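Local coordinates for protein dermonecrotic toxin (Pasteurella multocida, PDB 2EBF) that acts as a potent mitogen and osteolytic toxin, inducing bone resorption, and is associated with the severe progressive form of atrophic rhinitis in pigs, at residues 269-274 and 465-470; 406-411 and 461-466. All blocks are in the same frame, centred on the assembly; numbering follows the deposited sequence.

Interaction 1 of 2, residues 269-274 and 465-470; sequences EMFYSI and NSVPPF
Phe271 and Val467 mark the closest backbone approach, with CA atoms 7.3 Å apart: the last turn of the short helix 267-273 faces an irregular chain, and no backbone-to-backbone bond crosses; the side chains of Phe271 and Tyr272 bridge to the backbone and side chains of 466-468. Both start out toward 465-470. Val467 CG1 sits over the Phe271 ring, 3.7 Å from its centroid and only 8° off the normal, which defines a CH-pi contact on the face. The other methyl, Val467 CG2, lies against the ring root, 3.7 Å from Phe271 CG. With CG anti to its amide nitrogen (chi1 -179°), the Phe271 ring also puts CD2 above the centre of the Tyr272 ring. Tyr272 supplies the polar link: its OH donates to Ser466 O at 2.6 Å, arriving 34° out of the carbonyl plane. Near the plane of the same ring, Ser466 OG comes to the edge, 3.4 Å from Tyr272 CE1, while its hydrogen bond goes to Ser463 O. Pro468 CD closes in on the phenol, 3.5 Å from Tyr272 OH. Lys475 holds the loop from helix 473-490 by bonding Asn465 O and Val467 O. This is helix-to-loop packing in the C2 region, joining helix 267-273 to the connection that follows edge strand 456-461.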
# COMPACT_ATOMS: atom_id res chain seq x y z
N GLU A 269 -10.67 -0.06 -19.41
CA GLU A 269 -12.07 -0.10 -19.79
C GLU A 269 -12.21 -0.32 -21.30
O GLU A 269 -12.98 -1.18 -21.75
CB GLU A 269 -12.78 1.19 -19.39
CG GLU A 269 -14.19 1.29 -19.94
CD GLU A 269 -14.87 2.60 -19.64
OE1 GLU A 269 -15.94 2.85 -20.22
OE2 GLU A 269 -14.33 3.38 -18.84
N MET A 270 -11.46 0.45 -22.08
CA MET A 270 -11.48 0.32 -23.52
C MET A 270 -10.97 -1.03 -23.99
O MET A 270 -11.58 -1.66 -24.86
CB MET A 270 -10.68 1.44 -24.17
CG MET A 270 -11.28 2.80 -23.94
SD MET A 270 -10.49 4.00 -25.02
CE MET A 270 -11.47 5.45 -24.66
N PHE A 271 -9.87 -1.49 -23.40
CA PHE A 271 -9.26 -2.76 -23.79
C PHE A 271 -10.20 -3.96 -23.64
O PHE A 271 -10.20 -4.85 -24.49
CB PHE A 271 -7.98 -3.02 -22.99
CG PHE A 271 -7.28 -4.29 -23.35
CD1 PHE A 271 -6.28 -4.30 -24.32
CD2 PHE A 271 -7.62 -5.49 -22.73
CE1 PHE A 271 -5.62 -5.48 -24.66
CE2 PHE A 271 -6.97 -6.68 -23.07
CZ PHE A 271 -5.97 -6.67 -24.03
N TYR A 272 -10.98 -3.97 -22.57
CA TYR A 272 -11.87 -5.11 -22.29
C TYR A 272 -13.26 -4.99 -22.91
O TYR A 272 -14.02 -5.95 -22.92
CB TYR A 272 -11.95 -5.37 -20.77
CG TYR A 272 -10.72 -6.10 -20.25
CD1 TYR A 272 -9.80 -5.46 -19.42
CD2 TYR A 272 -10.47 -7.41 -20.63
CE1 TYR A 272 -8.66 -6.14 -18.96
CE2 TYR A 272 -9.34 -8.09 -20.19
CZ TYR A 272 -8.44 -7.45 -19.36
OH TYR A 272 -7.34 -8.15 -18.93
N SER A 273 -13.58 -3.81 -23.45
CA SER A 273 -14.85 -3.60 -24.13
C SER A 273 -14.71 -3.40 -25.65
O SER A 273 -15.72 -3.33 -26.36
CB SER A 273 -15.63 -2.43 -23.49
OG SER A 273 -14.91 -1.21 -23.59
N ILE A 274 -13.47 -3.31 -26.14
CA ILE A 274 -13.23 -3.06 -27.57
C ILE A 274 -12.25 -4.07 -28.18
O ILE A 274 -11.06 -4.10 -27.82
CB ILE A 274 -12.76 -1.60 -27.83
CG1 ILE A 274 -13.84 -0.60 -27.39
CG2 ILE A 274 -12.42 -1.39 -29.29
CD1 ILE A 274 -13.35 0.83 -27.20
N ASN A 465 -4.80 -1.56 -13.89
CA ASN A 465 -3.63 -2.47 -14.00
C ASN A 465 -4.02 -3.89 -14.43
O ASN A 465 -3.28 -4.86 -14.19
CB ASN A 465 -2.82 -2.48 -12.69
CG ASN A 465 -1.32 -2.68 -12.90
OD1 ASN A 465 -0.56 -2.84 -11.94
ND2 ASN A 465 -0.89 -2.64 -14.15
N SER A 466 -5.18 -4.01 -15.09
CA SER A 466 -5.76 -5.32 -15.43
C SER A 466 -5.44 -5.85 -16.84
O SER A 466 -5.82 -6.98 -17.17
CB SER A 466 -7.27 -5.29 -15.23
OG SER A 466 -7.88 -4.38 -16.12
N VAL A 467 -4.74 -5.05 -17.64
CA VAL A 467 -4.41 -5.42 -19.02
C VAL A 467 -3.08 -6.18 -19.08
O VAL A 467 -2.10 -5.76 -18.47
CB VAL A 467 -4.40 -4.18 -19.95
CG1 VAL A 467 -3.88 -4.51 -21.36
CG2 VAL A 467 -5.78 -3.57 -20.03
N PRO A 468 -3.05 -7.33 -19.78
CA PRO A 468 -1.80 -8.07 -19.97
C PRO A 468 -0.73 -7.25 -20.72
O PRO A 468 -1.06 -6.23 -21.32
CB PRO A 468 -2.24 -9.31 -20.76
CG PRO A 468 -3.53 -8.93 -21.39
CD PRO A 468 -4.19 -8.00 -20.43
N PRO A 469 0.55 -7.69 -20.70
CA PRO A 469 1.04 -8.94 -20.13
C PRO A 469 1.22 -8.91 -18.62
O PRO A 469 1.67 -7.90 -18.06
CB PRO A 469 2.39 -9.13 -20.83
CG PRO A 469 2.85 -7.75 -21.14
CD PRO A 469 1.63 -6.88 -21.29
N PHE A 470 0.87 -10.02 -17.98
CA PHE A 470 1.17 -10.24 -16.57
C PHE A 470 2.50 -11.00 -16.45
O PHE A 470 2.57 -12.07 -15.84
CB PHE A 470 0.03 -11.02 -15.90
CG PHE A 470 -1.18 -10.17 -15.59
CD1 PHE A 470 -1.33 -9.58 -14.34
CD2 PHE A 470 -2.17 -9.97 -16.55
CE1 PHE A 470 -2.46 -8.79 -14.05
CE2 PHE A 470 -3.30 -9.18 -16.26
CZ PHE A 470 -3.44 -8.59 -15.01

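Interaction 2 of 2, residues 406-411 and 461-466; sequences PYDIVQ and GHSDNS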
# COMPACT_ATOMS: atom_id res chain seq x y z
N PRO A 406 -15.09 -5.78 -14.00
CA PRO A 406 -14.63 -4.74 -13.07
C PRO A 406 -15.77 -3.92 -12.45
O PRO A 406 -16.49 -3.23 -13.17
CB PRO A 406 -13.75 -3.86 -13.95
CG PRO A 406 -14.30 -4.02 -15.33
CD PRO A 406 -15.03 -5.33 -15.41
N TYR A 407 -15.91 -3.98 -11.13
CA TYR A 407 -17.00 -3.27 -10.46
C TYR A 407 -16.92 -1.76 -10.66
O TYR A 407 -17.94 -1.10 -10.73
CB TYR A 407 -17.09 -3.61 -8.97
CG TYR A 407 -15.94 -3.11 -8.12
CD1 TYR A 407 -15.92 -1.80 -7.63
CD2 TYR A 407 -14.88 -3.96 -7.78
CE1 TYR A 407 -14.85 -1.35 -6.84
CE2 TYR A 407 -13.82 -3.52 -7.00
CZ TYR A 407 -13.81 -2.23 -6.53
OH TYR A 407 -12.76 -1.81 -5.75
N ASP A 408 -15.69 -1.24 -10.77
CA ASP A 408 -15.46 0.20 -10.89
C ASP A 408 -15.97 0.79 -12.21
O ASP A 408 -16.12 2.01 -12.33
CB ASP A 408 -13.98 0.56 -10.65
CG ASP A 408 -13.03 -0.17 -11.60
OD1 ASP A 408 -13.01 -1.41 -11.61
OD2 ASP A 408 -12.26 0.51 -12.33
N ILE A 409 -16.23 -0.07 -13.19
CA ILE A 409 -16.74 0.38 -14.48
C ILE A 409 -18.21 0.00 -14.70
O ILE A 409 -18.97 0.80 -15.24
CB ILE A 409 -15.87 -0.14 -15.67
CG1 ILE A 409 -14.38 0.19 -15.46
CG2 ILE A 409 -16.40 0.40 -17.02
CD1 ILE A 409 -14.08 1.67 -15.22
N VAL A 410 -18.60 -1.20 -14.27
CA VAL A 410 -19.91 -1.75 -14.66
C VAL A 410 -20.88 -2.16 -13.54
O VAL A 410 -21.92 -2.75 -13.84
CB VAL A 410 -19.77 -2.92 -15.67
CG1 VAL A 410 -19.06 -2.46 -16.94
CG2 VAL A 410 -19.07 -4.13 -15.04
N GLN A 411 -20.56 -1.86 -12.28
CA GLN A 411 -21.46 -2.22 -11.17
C GLN A 411 -22.85 -1.59 -11.32
O GLN A 411 -23.86 -2.26 -11.13
CB GLN A 411 -20.84 -1.91 -9.79
CG GLN A 411 -20.59 -0.43 -9.46
CD GLN A 411 -19.70 -0.21 -8.22
OE1 GLN A 411 -19.21 0.90 -7.99
NE2 GLN A 411 -19.49 -1.25 -7.42
N GLY A 461 -13.93 -7.76 -9.87
CA GLY A 461 -12.73 -7.29 -10.57
C GLY A 461 -12.57 -5.80 -10.35
O GLY A 461 -13.53 -5.09 -10.08
N HIS A 462 -11.33 -5.34 -10.46
CA HIS A 462 -11.01 -3.92 -10.37
C HIS A 462 -10.15 -3.62 -11.59
O HIS A 462 -9.10 -4.25 -11.79
CB HIS A 462 -10.26 -3.64 -9.06
CG HIS A 462 -9.92 -2.20 -8.84
ND1 HIS A 462 -10.86 -1.24 -8.52
CD2 HIS A 462 -8.72 -1.55 -8.88
CE1 HIS A 462 -10.26 -0.07 -8.37
NE2 HIS A 462 -8.96 -0.23 -8.59
N SER A 463 -10.59 -2.66 -12.42
CA SER A 463 -9.99 -2.47 -13.75
C SER A 463 -8.55 -1.95 -13.81
O SER A 463 -7.83 -2.23 -14.76
CB SER A 463 -10.90 -1.60 -14.64
OG SER A 463 -10.80 -0.23 -14.31
N ASP A 464 -8.12 -1.21 -12.79
CA ASP A 464 -6.79 -0.59 -12.88
C ASP A 464 -5.70 -1.67 -12.92
O ASP A 464 -5.70 -2.57 -12.07
CB ASP A 464 -6.57 0.39 -11.73
CG ASP A 464 -5.22 1.08 -11.81
OD1 ASP A 464 -4.52 1.11 -10.78
OD2 ASP A 464 -4.85 1.58 -12.90
N ASN A 465 -4.80 -1.56 -13.89
CA ASN A 465 -3.63 -2.47 -14.00
C ASN A 465 -4.02 -3.89 -14.43
O ASN A 465 -3.28 -4.86 -14.19
CB ASN A 465 -2.82 -2.48 -12.69
CG ASN A 465 -1.32 -2.68 -12.90
OD1 ASN A 465 -0.56 -2.84 -11.94
ND2 ASN A 465 -0.89 -2.64 -14.15
N SER A 466 -5.18 -4.01 -15.09
CA SER A 466 -5.76 -5.32 -15.43
C SER A 466 -5.44 -5.85 -16.84
O SER A 466 -5.82 -6.98 -17.17
CB SER A 466 -7.27 -5.29 -15.23
OG SER A 466 -7.88 -4.38 -16.12
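Gly461 lies beside Pro406 in a parallel bridge, their CA atoms 4.0 Å apart. Its carbonyl oxygen, less surely placed in the model, accepts from Tyr407 N, with Gly461 O and Tyr407 N 2.8 Å apart. His462 follows, its ring oblique to that of Tyr407, with centroids 5.5 Å apart and planes at 38°. Strands 399-402 and 456-461 are adjacent and parallel, and the helices between them make a beta-alpha-beta crossover; the contact therefore forms at the C-terminal end of strand 456-461 and a few residues past that of 399-402, where Pro406 is the N-cap residue of helix 407-418. Ser463 turns toward that helix and binds Asp408 twice. Asp408 CG lies between its backbone N and carbonyl carbon (chi1 57°), which brings the carboxylate to Ser463. Ser463 N reaches Asp408 OD1 at 2.8 Å, nearly straight at 163°, and Ser463 OG donates a hydrogen bond to the syn lone pair of Asp408 OD2 at 2.6 Å. Two bonds on separate oxygens fix the rotation of the carboxylate. Ser463 CB also touches Pro406 CB at 3.7 Å. The Asp464 carboxylate instead pairs with Arg322 and Tyr478 OH. Asn465 takes the positive-phi position of a type II turn, whose own Ser466 N to Ser463 O bond is weak; Ser466 OG adds a second donor to that oxygen.

Overall arrangement
Following the chain, helix 267-273 comes first; 190 residues, 114 of them helical, separate 269-274 from 465-470, which closes interaction 1. Within that long loop, helix 407-418 starts and 461-466 comes back after some 50 residues to close interaction 2, so the shorter loop lies wholly within the longer, their closing segments overlapping at Asn465 and Ser466. The centres of the two contacts are 10 Å apart. Their first segments also touch directly, Glu269 CD lying 3.8 Å from Ile409 CG2. One connection, between strand 456-461 and helix 473-490, thus meets first the helix after strand 399-402 of the mixed sheet, then helix 267-273.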